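Local structure of ABC-type amino acid transport system, periplasmic component (Caldanaerobacter subterraneus subsp. tengcongensis MB4, 4YMX) at residues T43-P48 / D60-F65; I67-A72 / K242-S247; A111-S116 / G154-E159; V192-A197 / M207-M212. The protein binds arginine between its two lobes and, as the substrate-binding protein of an amino acid ABC transporter, presumably delivers it to the membrane complex. All coordinates share one frame; numbering follows the deposited sequence.

Contact 1. Residues T43-P48 / D60-F65; sequences TSADFP and DEIVGF. With ARG (arginine), chain C.
The arginine pocket of this periplasmic binding protein begins where strand 38-43 runs out into the turn at 44-48, and the small contact with strand 59-63 lies behind that turn. Ala-45, the centre of an inverse gamma turn, sets its CB against CG2 of Ile-62 at 3.9 Å, while CG2 of Thr-43 approaches the same methyl more loosely. His-53 of strand 51-56 touches both Ala-45 and Ile-62. On the pocket side, the guanidinium of the bound arginine is held at its outer end by two acceptors that sit side by side: its NH2 donates to Ser-44 O at 2.9 Å, and its NH1 donates to Asp-46 OD1 at 2.9 Å. The other oxygen of Asp-46, OD2, accepts from Val-175 N. One face of the Phe-47 ring lies under the guanidinium end of the ligand, whose NE stands 3.4 Å above the ring plane, over its centre. A leucine in place of Phe-47 would probably leave the guanidinium without its flat aromatic cover and freer to tilt. Carboxylate, carbonyl and pi face together imply a site suited to a planar, positively charged side-chain end.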
loop_
_atom_site.group_PDB
_atom_site.type_symbol
_atom_site.label_atom_id
_atom_site.label_comp_id
_atom_site.label_asym_id
_atom_site.label_seq_id
_atom_site.Cartn_x
_atom_site.Cartn_y
_atom_site.Cartn_z
ATOM N N THR A 43 -2.086 7.674 -6.447
ATOM C CA THR A 43 -2.001 6.850 -5.253
ATOM C C THR A 43 -3.390 6.461 -4.778
ATOM O O THR A 43 -4.389 6.965 -5.297
ATOM C CB THR A 43 -1.200 7.526 -4.120
ATOM O OG1 THR A 43 -0.893 6.542 -3.129
ATOM C CG2 THR A 43 -1.977 8.674 -3.460
ATOM N N SER A 44 -3.446 5.551 -3.813
ATOM C CA SER A 44 -4.693 5.201 -3.145
ATOM C C SER A 44 -4.490 5.543 -1.682
ATOM O O SER A 44 -3.799 4.821 -0.965
ATOM C CB SER A 44 -4.992 3.711 -3.313
ATOM O OG SER A 44 -6.207 3.354 -2.666
ATOM N N ALA A 45 -5.052 6.668 -1.245
ATOM C CA ALA A 45 -4.733 7.224 0.075
ATOM C C ALA A 45 -5.626 6.670 1.191
ATOM O O ALA A 45 -6.277 7.413 1.945
ATOM C CB ALA A 45 -4.769 8.760 0.043
ATOM N N ASP A 46 -5.610 5.347 1.289
ATOM C CA ASP A 46 -6.330 4.591 2.294
ATOM C C ASP A 46 -5.356 3.698 3.051
ATOM O O ASP A 46 -5.746 2.677 3.609
ATOM C CB ASP A 46 -7.369 3.710 1.597
ATOM C CG ASP A 46 -6.751 2.744 0.574
ATOM O OD1 ASP A 46 -5.558 2.882 0.212
ATOM O OD2 ASP A 46 -7.475 1.842 0.122
ATOM N N PHE A 47 -4.084 4.085 3.066
ATOM C CA PHE A 47 -3.000 3.164 3.390
ATOM C C PHE A 47 -1.976 3.822 4.310
ATOM O O PHE A 47 -0.791 3.923 3.961
ATOM C CB PHE A 47 -2.336 2.740 2.072
ATOM C CG PHE A 47 -1.790 1.324 2.048
ATOM C CD1 PHE A 47 -0.443 1.097 1.794
ATOM C CD2 PHE A 47 -2.621 0.231 2.238
ATOM C CE1 PHE A 47 0.068 -0.198 1.714
ATOM C CE2 PHE A 47 -2.123 -1.062 2.166
ATOM C CZ PHE A 47 -0.775 -1.279 1.921
ATOM N N PRO A 48 -2.421 4.289 5.493
ATOM C CA PRO A 48 -1.476 4.880 6.446
ATOM C C PRO A 48 -0.484 3.819 6.915
ATOM O O PRO A 48 -0.886 2.677 7.119
ATOM C CB PRO A 48 -2.386 5.300 7.610
ATOM C CG PRO A 48 -3.571 4.354 7.517
ATOM C CD PRO A 48 -3.787 4.193 6.057
ATOM N N ASP A 60 -7.188 19.351 4.162
ATOM C CA ASP A 60 -7.287 17.948 3.768
ATOM C C ASP A 60 -6.040 17.679 2.946
ATOM O O ASP A 60 -5.984 18.005 1.755
ATOM C CB ASP A 60 -8.551 17.689 2.942
ATOM C CG ASP A 60 -8.537 16.330 2.256
ATOM O OD1 ASP A 60 -7.795 15.421 2.685
ATOM O OD2 ASP A 60 -9.282 16.164 1.266
ATOM N N GLU A 61 -5.024 17.108 3.585
ATOM C CA GLU A 61 -3.753 16.870 2.924
ATOM C C GLU A 61 -3.516 15.379 2.788
ATOM O O GLU A 61 -3.735 14.622 3.729
ATOM C CB GLU A 61 -2.603 17.469 3.734
ATOM C CG GLU A 61 -2.716 18.955 4.022
ATOM C CD GLU A 61 -1.589 19.453 4.907
ATOM O OE1 GLU A 61 -1.404 18.894 6.012
ATOM O OE2 GLU A 61 -0.879 20.396 4.494
ATOM N N ILE A 62 -3.067 14.957 1.612
ATOM C CA ILE A 62 -2.635 13.583 1.427
ATOM C C ILE A 62 -1.173 13.551 1.847
ATOM O O ILE A 62 -0.325 14.241 1.256
ATOM C CB ILE A 62 -2.802 13.128 -0.022
ATOM C CG1 ILE A 62 -4.285 13.128 -0.400
ATOM C CG2 ILE A 62 -2.223 11.739 -0.217
ATOM C CD1 ILE A 62 -4.539 12.928 -1.888
ATOM N N VAL A 63 -0.895 12.778 2.899
ATOM C CA VAL A 63 0.427 12.737 3.512
ATOM C C VAL A 63 0.885 11.300 3.722
ATOM O O VAL A 63 0.098 10.360 3.593
ATOM C CB VAL A 63 0.448 13.462 4.879
ATOM C CG1 VAL A 63 0.052 14.928 4.724
ATOM C CG2 VAL A 63 -0.478 12.769 5.861
ATOM N N GLY A 64 2.157 11.132 4.061
ATOM C CA GLY A 64 2.698 9.824 4.382
ATOM C C GLY A 64 4.088 9.623 3.827
ATOM O O GLY A 64 4.632 10.487 3.138
ATOM N N PHE A 65 4.654 8.461 4.120
ATOM C CA PHE A 65 5.989 8.095 3.659
ATOM C C PHE A 65 6.099 8.191 2.138
ATOM O O PHE A 65 7.063 8.747 1.606
ATOM C CB PHE A 65 6.279 6.672 4.145
ATOM C CG PHE A 65 7.659 6.168 3.850
ATOM C CD1 PHE A 65 8.785 6.826 4.334
ATOM C CD2 PHE A 65 7.827 4.977 3.166
ATOM C CE1 PHE A 65 10.055 6.327 4.084
ATOM C CE2 PHE A 65 9.097 4.470 2.918
ATOM C CZ PHE A 65 10.211 5.147 3.380
HETATM N N ARG C . 1.420 -4.011 -1.381
HETATM C CA ARG C . 0.107 -4.489 -1.890
HETATM C C ARG C . 0.102 -4.527 -3.408
HETATM O O ARG C . 1.038 -4.057 -4.051
HETATM C CB ARG C . -1.019 -3.584 -1.388
HETATM C CG ARG C . -0.820 -2.116 -1.709
HETATM C CD ARG C . -2.079 -1.307 -1.439
HETATM N NE ARG C . -1.794 0.120 -1.430
HETATM C CZ ARG C . -2.699 1.067 -1.216
HETATM N NH1 ARG C . -3.965 0.756 -0.995
HETATM N NH2 ARG C . -2.330 2.333 -1.231
HETATM O OXT ARG C . -0.840 -5.032 -4.016
#

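Contact 2. Residues I67-A72 / K242-S247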
loop_
_atom_site.group_PDB
_atom_site.type_symbol
_atom_site.label_atom_id
_atom_site.label_comp_id
_atom_site.label_asym_id
_atom_site.label_seq_id
_atom_site.Cartn_x
_atom_site.Cartn_y
_atom_site.Cartn_z
ATOM N N ILE A 67 4.313 9.984 0.156
ATOM C CA ILE A 67 4.197 11.379 -0.262
ATOM C C ILE A 67 5.518 12.128 -0.059
ATOM O O ILE A 67 5.912 12.942 -0.899
ATOM C CB ILE A 67 3.067 12.112 0.470
ATOM C CG1 ILE A 67 1.760 11.326 0.360
ATOM C CG2 ILE A 67 2.911 13.531 -0.076
ATOM C CD1 ILE A 67 1.386 10.896 -1.038
ATOM N N ASP A 68 6.211 11.851 1.039
ATOM C CA ASP A 68 7.522 12.451 1.237
ATOM C C ASP A 68 8.482 12.033 0.129
ATOM O O ASP A 68 9.265 12.853 -0.363
ATOM C CB ASP A 68 8.084 12.113 2.612
ATOM C CG ASP A 68 7.327 12.800 3.733
ATOM O OD1 ASP A 68 6.488 13.690 3.463
ATOM O OD2 ASP A 68 7.577 12.442 4.901
ATOM N N ILE A 69 8.411 10.772 -0.287
ATOM C CA ILE A 69 9.270 10.307 -1.373
ATOM C C ILE A 69 8.887 11.022 -2.672
ATOM O O ILE A 69 9.754 11.483 -3.425
ATOM C CB ILE A 69 9.185 8.773 -1.543
ATOM C CG1 ILE A 69 9.779 8.088 -0.307
ATOM C CG2 ILE A 69 9.893 8.324 -2.810
ATOM C CD1 ILE A 69 9.599 6.579 -0.279
ATOM N N ALA A 70 7.585 11.130 -2.926
ATOM C CA ALA A 70 7.108 11.835 -4.114
ATOM C C ALA A 70 7.594 13.267 -4.155
ATOM O O ALA A 70 8.003 13.763 -5.214
ATOM C CB ALA A 70 5.624 11.819 -4.157
ATOM N N ASN A 71 7.556 13.941 -3.014
ATOM C CA ASN A 71 8.015 15.318 -2.985
ATOM C C ASN A 71 9.517 15.437 -3.207
ATOM O O ASN A 71 9.972 16.411 -3.815
ATOM C CB ASN A 71 7.536 16.042 -1.730
ATOM C CG ASN A 71 6.160 16.629 -1.913
ATOM O OD1 ASN A 71 5.961 17.527 -2.732
ATOM N ND2 ASN A 71 5.201 16.126 -1.158
ATOM N N ALA A 72 10.276 14.432 -2.779
ATOM C CA ALA A 72 11.711 14.423 -3.052
ATOM C C ALA A 72 11.957 14.285 -4.555
ATOM O O ALA A 72 12.857 14.922 -5.115
ATOM C CB ALA A 72 12.409 13.299 -2.282
ATOM N N LYS A 242 18.023 6.294 -4.061
ATOM C CA LYS A 242 19.399 6.063 -3.624
ATOM C C LYS A 242 19.928 7.237 -2.809
ATOM O O LYS A 242 20.539 7.043 -1.752
ATOM C CB LYS A 242 20.303 5.772 -4.826
ATOM C CG LYS A 242 20.448 4.290 -5.127
ATOM C CD LYS A 242 21.633 4.022 -6.053
ATOM C CE LYS A 242 21.837 2.528 -6.288
ATOM N NZ LYS A 242 22.453 1.837 -5.119
ATOM N N GLU A 243 19.702 8.462 -3.272
ATOM C CA GLU A 243 20.216 9.613 -2.534
ATOM C C GLU A 243 19.523 9.804 -1.184
ATOM O O GLU A 243 20.164 10.197 -0.209
ATOM C CB GLU A 243 20.166 10.886 -3.385
ATOM C CG GLU A 243 20.663 12.149 -2.685
ATOM C CD GLU A 243 22.138 12.104 -2.286
ATOM O OE1 GLU A 243 22.565 13.049 -1.598
ATOM O OE2 GLU A 243 22.867 11.150 -2.656
ATOM N N LEU A 244 18.227 9.511 -1.111
ATOM C CA LEU A 244 17.543 9.532 0.181
ATOM C C LEU A 244 18.238 8.581 1.151
ATOM O O LEU A 244 18.552 8.947 2.287
ATOM C CB LEU A 244 16.068 9.129 0.029
ATOM C CG LEU A 244 15.140 10.153 -0.619
ATOM C CD1 LEU A 244 13.764 9.531 -0.848
ATOM C CD2 LEU A 244 15.035 11.412 0.231
ATOM N N LYS A 245 18.499 7.367 0.689
ATOM C CA LYS A 245 19.130 6.360 1.536
ATOM C C LYS A 245 20.549 6.745 1.933
ATOM O O LYS A 245 20.947 6.591 3.092
ATOM C CB LYS A 245 19.138 4.994 0.846
ATOM C CG LYS A 245 17.764 4.322 0.754
ATOM C CD LYS A 245 17.878 3.043 -0.050
ATOM C CE LYS A 245 16.552 2.301 -0.108
ATOM N NZ LYS A 245 16.623 1.183 -1.099
ATOM N N GLN A 246 21.306 7.268 0.982
ATOM C CA GLN A 246 22.724 7.509 1.217
ATOM C C GLN A 246 23.007 8.820 1.940
ATOM O O GLN A 246 24.092 8.993 2.484
ATOM C CB GLN A 246 23.474 7.428 -0.113
ATOM C CG GLN A 246 23.432 6.019 -0.707
ATOM C CD GLN A 246 23.971 5.949 -2.120
ATOM O OE1 GLN A 246 24.233 6.972 -2.750
ATOM N NE2 GLN A 246 24.163 4.729 -2.617
ATOM N N SER A 247 22.030 9.724 1.977
ATOM C CA SER A 247 22.232 11.049 2.578
ATOM C C SER A 247 21.777 11.165 4.021
ATOM O O SER A 247 22.032 12.184 4.668
ATOM C CB SER A 247 21.484 12.113 1.782
ATOM O OG SER A 247 20.079 11.951 1.945
#
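Segments 67-72 of helix 65-77 and 242-247 of helix 231-247 approach most closely at Ala-72 and Leu-244, whose CA atoms are 8.3 Å apart, and no hydrogen bond joins the two segments. The pair belongs to the lobe of the periplasmic binding protein fold built on the sheet that holds strands 38-43 and 80-85. Leu-244 does the work from its side: its two methyls divide between two partners one helical turn apart, CD2 meeting CB of Ala-72 at 4.1 Å and CD1 facing CG1 of Ile-69 at 4.3 Å. The CG of Leu-244 is anti to the carbonyl carbon (chi1 -73°), which carries the fork out toward the other helix. Helix 249-258 adds to this packing, since Tyr-250 and Glu-249 also touch Leu-244. At the last turn of the second segment, Glu-243 O receives both Ser-247 N at 2.9 Å and Ser-247 OG at 2.8 Å, from opposite faces of its carbonyl plane.

Contact 3. Residues A111-S116 / G154-E159; sequences AERKKS and GTTSEE. With ARG (arginine), chain C.
A single guanidinium nitrogen, NH2 of Arg-113, serves two acceptors at once, Gly-154 O of the facing segment and a carboxylate oxygen of the bound arginine. The bond from NH2 to Gly-154 O, 2.9 Å long, lies in the carbonyl plane and in the guanidinium plane but is bent, at 138°. Straighter bonds go to the ligand: NH2 to its OXT at 2.8 Å (172°) and NH1 to its O at 2.8 Å (165°), a bidentate grip on the alpha-carboxylate. An extended chain from CG to NE brings the group there, and NE donates to a water that in turn donates to Gly-154 O, so this carbonyl is reached both directly and through solvent. Thr-156 N gives OXT another bond, of 2.9 Å. That amide belongs to the start of helix 156-161, whose N-terminal end would be expected to favour the negative charge. Thr-155, the N-cap, turns its OG1 to accept from Glu-158 N at 3.1 Å, and OG1 is also bonded to Gln-152 O; Glu-158 OE1 in turn receives Gly-154 N at 2.8 Å, tying the loop to the helix. Around the two segments, helix 91-96 and strand 117-124 pack on Arg-113 through Ile-92 and Phe-119, while helix 156-161 follows strand 148-152 in the other lobe, so that the ligand carboxylate bridges the lobes.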
loop_
_atom_site.group_PDB
_atom_site.type_symbol
_atom_site.label_atom_id
_atom_site.label_comp_id
_atom_site.label_asym_id
_atom_site.label_seq_id
_atom_site.Cartn_x
_atom_site.Cartn_y
_atom_site.Cartn_z
ATOM N N ALA A 111 6.204 -9.836 -10.555
ATOM C CA ALA A 111 6.561 -10.254 -11.903
ATOM C C ALA A 111 5.414 -9.975 -12.877
ATOM O O ALA A 111 5.635 -9.521 -14.008
ATOM C CB ALA A 111 6.930 -11.731 -11.919
ATOM N N GLU A 112 4.189 -10.230 -12.432
ATOM C CA GLU A 112 3.017 -9.986 -13.261
ATOM C C GLU A 112 2.895 -8.512 -13.654
ATOM O O GLU A 112 2.693 -8.182 -14.827
ATOM C CB GLU A 112 1.750 -10.445 -12.538
ATOM C CG GLU A 112 0.457 -10.159 -13.283
ATOM C CD GLU A 112 0.281 -11.013 -14.531
ATOM O OE1 GLU A 112 -0.665 -10.738 -15.299
ATOM O OE2 GLU A 112 1.065 -11.963 -14.743
ATOM N N ARG A 113 3.023 -7.626 -12.675
ATOM C CA ARG A 113 2.905 -6.198 -12.939
ATOM C C ARG A 113 4.022 -5.662 -13.831
ATOM O O ARG A 113 3.806 -4.729 -14.597
ATOM C CB ARG A 113 2.863 -5.422 -11.625
ATOM C CG ARG A 113 1.562 -5.590 -10.873
ATOM C CD ARG A 113 1.715 -5.102 -9.464
ATOM N NE ARG A 113 0.468 -5.242 -8.726
ATOM C CZ ARG A 113 0.367 -5.084 -7.410
ATOM N NH1 ARG A 113 1.440 -4.783 -6.692
ATOM N NH2 ARG A 113 -0.816 -5.206 -6.819
ATOM N N LYS A 114 5.210 -6.257 -13.717
ATOM C CA LYS A 114 6.361 -5.854 -14.523
ATOM C C LYS A 114 6.134 -6.042 -16.026
ATOM O O LYS A 114 6.834 -5.438 -16.840
ATOM C CB LYS A 114 7.617 -6.605 -14.078
ATOM C CG LYS A 114 8.201 -6.114 -12.767
ATOM C CD LYS A 114 9.365 -6.996 -12.338
ATOM C CE LYS A 114 10.025 -6.478 -11.080
ATOM N NZ LYS A 114 11.150 -7.361 -10.658
ATOM N N LYS A 115 5.159 -6.870 -16.393
ATOM C CA LYS A 115 4.820 -7.035 -17.806
ATOM C C LYS A 115 4.159 -5.774 -18.346
ATOM O O LYS A 115 4.192 -5.512 -19.552
ATOM C CB LYS A 115 3.872 -8.218 -18.009
ATOM C CG LYS A 115 4.397 -9.553 -17.495
ATOM C CD LYS A 115 3.340 -10.637 -17.669
ATOM C CE LYS A 115 3.929 -12.021 -17.482
ATOM N NZ LYS A 115 2.891 -13.081 -17.620
ATOM N N SER A 116 3.559 -4.992 -17.448
ATOM C CA SER A 116 2.725 -3.853 -17.844
ATOM C C SER A 116 3.363 -2.492 -17.578
ATOM O O SER A 116 3.195 -1.559 -18.363
ATOM C CB SER A 116 1.367 -3.921 -17.139
ATOM O OG SER A 116 0.653 -5.082 -17.534
ATOM N N GLY A 154 -7.160 -6.058 -6.527
ATOM C CA GLY A 154 -5.995 -5.770 -7.351
ATOM C C GLY A 154 -4.684 -5.866 -6.601
ATOM O O GLY A 154 -3.637 -5.483 -7.116
ATOM N N THR A 155 -4.730 -6.416 -5.391
ATOM C CA THR A 155 -3.547 -6.442 -4.533
ATOM C C THR A 155 -2.923 -7.812 -4.311
ATOM O O THR A 155 -3.540 -8.854 -4.548
ATOM C CB THR A 155 -3.835 -5.853 -3.132
ATOM O OG1 THR A 155 -4.806 -6.665 -2.451
ATOM C CG2 THR A 155 -4.326 -4.415 -3.235
ATOM N N THR A 156 -1.699 -7.797 -3.796
ATOM C CA THR A 156 -1.062 -9.033 -3.352
ATOM C C THR A 156 -1.789 -9.626 -2.141
ATOM O O THR A 156 -1.756 -10.839 -1.922
ATOM C CB THR A 156 0.396 -8.803 -2.990
ATOM O OG1 THR A 156 0.470 -7.754 -2.019
ATOM C CG2 THR A 156 1.189 -8.411 -4.234
ATOM N N SER A 157 -2.445 -8.776 -1.357
ATOM C CA SER A 157 -3.253 -9.259 -0.234
ATOM C C SER A 157 -4.387 -10.126 -0.764
ATOM O O SER A 157 -4.648 -11.212 -0.243
ATOM C CB SER A 157 -3.805 -8.080 0.572
ATOM O OG SER A 157 -2.743 -7.246 1.026
ATOM N N GLU A 158 -5.044 -9.656 -1.817
ATOM C CA GLU A 158 -6.074 -10.445 -2.483
ATOM C C GLU A 158 -5.508 -11.750 -3.055
ATOM O O GLU A 158 -6.109 -12.815 -2.907
ATOM C CB GLU A 158 -6.727 -9.606 -3.579
ATOM C CG GLU A 158 -7.716 -10.358 -4.465
ATOM C CD GLU A 158 -8.341 -9.449 -5.484
ATOM O OE1 GLU A 158 -7.585 -8.852 -6.286
ATOM O OE2 GLU A 158 -9.581 -9.301 -5.474
ATOM N N GLU A 159 -4.347 -11.668 -3.697
ATOM C CA GLU A 159 -3.663 -12.860 -4.204
ATOM C C GLU A 159 -3.426 -13.890 -3.097
ATOM O O GLU A 159 -3.621 -15.098 -3.293
ATOM C CB GLU A 159 -2.328 -12.452 -4.823
ATOM C CG GLU A 159 -1.532 -13.594 -5.403
ATOM C CD GLU A 159 -0.196 -13.142 -5.959
ATOM O OE1 GLU A 159 -0.083 -11.964 -6.373
ATOM O OE2 GLU A 159 0.745 -13.964 -5.971
HETATM N N ARG C . 1.420 -4.011 -1.381
HETATM C CA ARG C . 0.107 -4.489 -1.890
HETATM C C ARG C . 0.102 -4.527 -3.408
HETATM O O ARG C . 1.038 -4.057 -4.051
HETATM C CB ARG C . -1.019 -3.584 -1.388
HETATM C CG ARG C . -0.820 -2.116 -1.709
HETATM C CD ARG C . -2.079 -1.307 -1.439
HETATM N NE ARG C . -1.794 0.120 -1.430
HETATM C CZ ARG C . -2.699 1.067 -1.216
HETATM N NH1 ARG C . -3.965 0.756 -0.995
HETATM N NH2 ARG C . -2.330 2.333 -1.231
HETATM O OXT ARG C . -0.840 -5.032 -4.016
HETATM O O HOH W 1 -2.120 -5.780 -9.896
#

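Contact 4. Residues V192-A197 / M207-M212; sequences VEDTVA and MKILYM. With ARG (arginine), chain C.
Asp-194 OD1 takes the phenol of Tyr-211 in a hydrogen bond of 2.6 Å from OH, the one such bond between segments 192-197 and 207-212. The donor arrives on the syn side of the carboxylate and 25° out of its plane, and the two side chains cross at about a right angle, with carboxylate and ring planes nearly perpendicular. The CG of Asp-194 lies opposite its own backbone N (chi1 -176°), bringing the carboxylate to the tyrosine. Beside this bond, Ile-209 sets CD1 against CB of Ala-197 at 3.7 Å, and the same CD1 comes within 3.7 Å of Asp-194 OD1, while CG2 of Ile-209 stands 3.5 Å above one face of the Tyr-211 ring, toward the rim. Replacing Asp-194 with an alanine would probably leave the Tyr-211 hydroxyl without its acceptor and the ring freer to swing away from the helix. Further out, Val-129 and Val-131 of strand 128-133 underlie the helix, and Lys-198 touches both Ile-209 and Tyr-211. On the ligand side stands Glu-193, the N-cap residue; the bend at chi2 (134°) turns its carboxylate to the ligand, where OE1 accepts from the ligand N at 2.8 Å. A strand leading straight into a helix, with a ligand-binding residue at the junction, is an arrangement familiar from the alpha/beta lobes of periplasmic binding proteins.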
loop_
_atom_site.group_PDB
_atom_site.type_symbol
_atom_site.label_atom_id
_atom_site.label_comp_id
_atom_site.label_asym_id
_atom_site.label_seq_id
_atom_site.Cartn_x
_atom_site.Cartn_y
_atom_site.Cartn_z
ATOM N N VAL A 192 -3.988 -7.830 4.944
ATOM C CA VAL A 192 -3.461 -6.495 4.668
ATOM C C VAL A 192 -2.047 -6.422 5.219
ATOM O O VAL A 192 -1.663 -7.265 6.022
ATOM C CB VAL A 192 -4.388 -5.403 5.288
ATOM C CG1 VAL A 192 -4.284 -5.396 6.808
ATOM C CG2 VAL A 192 -4.094 -4.017 4.712
ATOM N N GLU A 193 -1.262 -5.445 4.773
ATOM C CA GLU A 193 0.105 -5.317 5.246
ATOM C C GLU A 193 0.173 -4.933 6.714
ATOM O O GLU A 193 -0.670 -4.178 7.220
ATOM C CB GLU A 193 0.891 -4.328 4.383
ATOM C CG GLU A 193 1.642 -5.001 3.262
ATOM C CD GLU A 193 1.480 -4.286 1.949
ATOM O OE1 GLU A 193 0.526 -4.599 1.216
ATOM O OE2 GLU A 193 2.320 -3.418 1.648
ATOM N N ASP A 194 1.198 -5.456 7.375
ATOM C CA ASP A 194 1.421 -5.293 8.809
ATOM C C ASP A 194 1.436 -3.835 9.257
ATOM O O ASP A 194 0.740 -3.450 10.191
ATOM C CB ASP A 194 2.760 -5.952 9.175
ATOM C CG ASP A 194 3.048 -5.928 10.669
ATOM O OD1 ASP A 194 2.096 -5.957 11.470
ATOM O OD2 ASP A 194 4.246 -5.897 11.032
ATOM N N THR A 195 2.233 -3.008 8.590
ATOM C CA THR A 195 2.365 -1.621 9.030
ATOM C C THR A 195 1.055 -0.858 8.895
ATOM O O THR A 195 0.748 0.019 9.701
ATOM C CB THR A 195 3.473 -0.882 8.283
ATOM O OG1 THR A 195 3.223 -0.944 6.877
ATOM C CG2 THR A 195 4.825 -1.500 8.607
ATOM N N VAL A 196 0.288 -1.190 7.866
ATOM C CA VAL A 196 -1.013 -0.564 7.682
ATOM C C VAL A 196 -2.034 -1.048 8.722
ATOM O O VAL A 196 -2.792 -0.239 9.273
ATOM C CB VAL A 196 -1.515 -0.775 6.243
ATOM C CG1 VAL A 196 -2.904 -0.198 6.067
ATOM C CG2 VAL A 196 -0.557 -0.098 5.263
ATOM N N ALA A 197 -2.046 -2.350 8.992
ATOM C CA ALA A 197 -2.881 -2.876 10.072
ATOM C C ALA A 197 -2.579 -2.172 11.397
ATOM O O ALA A 197 -3.497 -1.819 12.143
ATOM C CB ALA A 197 -2.700 -4.380 10.210
ATOM N N MET A 207 -9.525 -4.884 17.606
ATOM C CA MET A 207 -8.921 -5.781 16.628
ATOM C C MET A 207 -7.483 -6.145 17.003
ATOM O O MET A 207 -6.809 -5.423 17.747
ATOM C CB MET A 207 -8.948 -5.137 15.238
ATOM C CG MET A 207 -10.351 -4.943 14.685
ATOM S SD MET A 207 -10.286 -4.068 13.120
ATOM C CE MET A 207 -12.029 -3.819 12.783
ATOM N N LYS A 208 -7.018 -7.265 16.458
ATOM C CA LYS A 208 -5.651 -7.726 16.667
ATOM C C LYS A 208 -5.065 -8.277 15.377
ATOM O O LYS A 208 -5.794 -8.688 14.469
ATOM C CB LYS A 208 -5.582 -8.783 17.779
ATOM C CG LYS A 208 -6.312 -10.062 17.450
ATOM C CD LYS A 208 -6.280 -11.034 18.615
ATOM C CE LYS A 208 -7.111 -12.255 18.271
ATOM N NZ LYS A 208 -7.092 -13.227 19.402
ATOM N N ILE A 209 -3.741 -8.281 15.305
ATOM C CA ILE A 209 -3.023 -8.813 14.163
ATOM C C ILE A 209 -2.587 -10.238 14.478
ATOM O O ILE A 209 -2.050 -10.506 15.557
ATOM C CB ILE A 209 -1.790 -7.956 13.876
ATOM C CG1 ILE A 209 -2.231 -6.544 13.495
ATOM C CG2 ILE A 209 -0.937 -8.576 12.776
ATOM C CD1 ILE A 209 -1.089 -5.533 13.385
ATOM N N LEU A 210 -2.837 -11.147 13.541
ATOM C CA LEU A 210 -2.280 -12.490 13.598
ATOM C C LEU A 210 -1.165 -12.607 12.563
ATOM O O LEU A 210 -1.382 -12.413 11.355
ATOM C CB LEU A 210 -3.354 -13.551 13.359
ATOM C CG LEU A 210 -4.505 -13.503 14.361
ATOM C CD1 LEU A 210 -5.559 -14.554 14.045
ATOM C CD2 LEU A 210 -3.989 -13.663 15.785
ATOM N N TYR A 211 0.039 -12.894 13.051
ATOM C CA TYR A 211 1.201 -13.101 12.192
ATOM C C TYR A 211 1.264 -14.557 11.755
ATOM O O TYR A 211 1.814 -15.407 12.457
ATOM C CB TYR A 211 2.487 -12.689 12.926
ATOM C CG TYR A 211 2.522 -11.200 13.179
ATOM C CD1 TYR A 211 3.029 -10.333 12.226
ATOM C CD2 TYR A 211 2.007 -10.655 14.347
ATOM C CE1 TYR A 211 3.042 -8.965 12.433
ATOM C CE2 TYR A 211 2.005 -9.280 14.562
ATOM C CZ TYR A 211 2.530 -8.444 13.597
ATOM O OH TYR A 211 2.524 -7.085 13.808
ATOM N N MET A 212 0.686 -14.852 10.599
ATOM C CA MET A 212 0.671 -16.220 10.085
ATOM C C MET A 212 1.711 -16.366 8.994
ATOM O O MET A 212 1.675 -15.623 8.015
ATOM C CB MET A 212 -0.703 -16.538 9.512
ATOM C CG MET A 212 -1.841 -16.293 10.475
ATOM S SD MET A 212 -3.386 -16.808 9.735
ATOM C CE MET A 212 -4.532 -16.507 11.068
HETATM N N ARG C . 1.420 -4.011 -1.381
HETATM C CA ARG C . 0.107 -4.489 -1.890
HETATM C C ARG C . 0.102 -4.527 -3.408
HETATM O O ARG C . 1.038 -4.057 -4.051
HETATM C CB ARG C . -1.019 -3.584 -1.388
HETATM C CG ARG C . -0.820 -2.116 -1.709
HETATM C CD ARG C . -2.079 -1.307 -1.439
HETATM N NE ARG C . -1.794 0.120 -1.430
HETATM C CZ ARG C . -2.699 1.067 -1.216
HETATM N NH1 ARG C . -3.965 0.756 -0.995
HETATM N NH2 ARG C . -2.330 2.333 -1.231
HETATM O OXT ARG C . -0.840 -5.032 -4.016
#

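How the contacts relate
Three of the four contacts converge on the bound arginine from different sides: contact 1 holds its guanidinium, contact 3 its carboxylate and contact 4 its amino group. Contacts 1 and 3 lie on opposite sides of the chain's centre, their centres about 21 Å apart, whereas contact 4 touches both, through Val-196 against Phe-47 and through Ser-157 against Val-192. Contact 2 stands apart, about 25 Å from contact 3 and 26 Å from contact 4 between centres, yet meets contact 1 where strand 59-63 leads into helix 65-77. Along the chain, 111-116 is still in the first lobe, 154-159 and contact 4 are in the second, so contact 3 spans the cleft, and helix 231-247 marks the return.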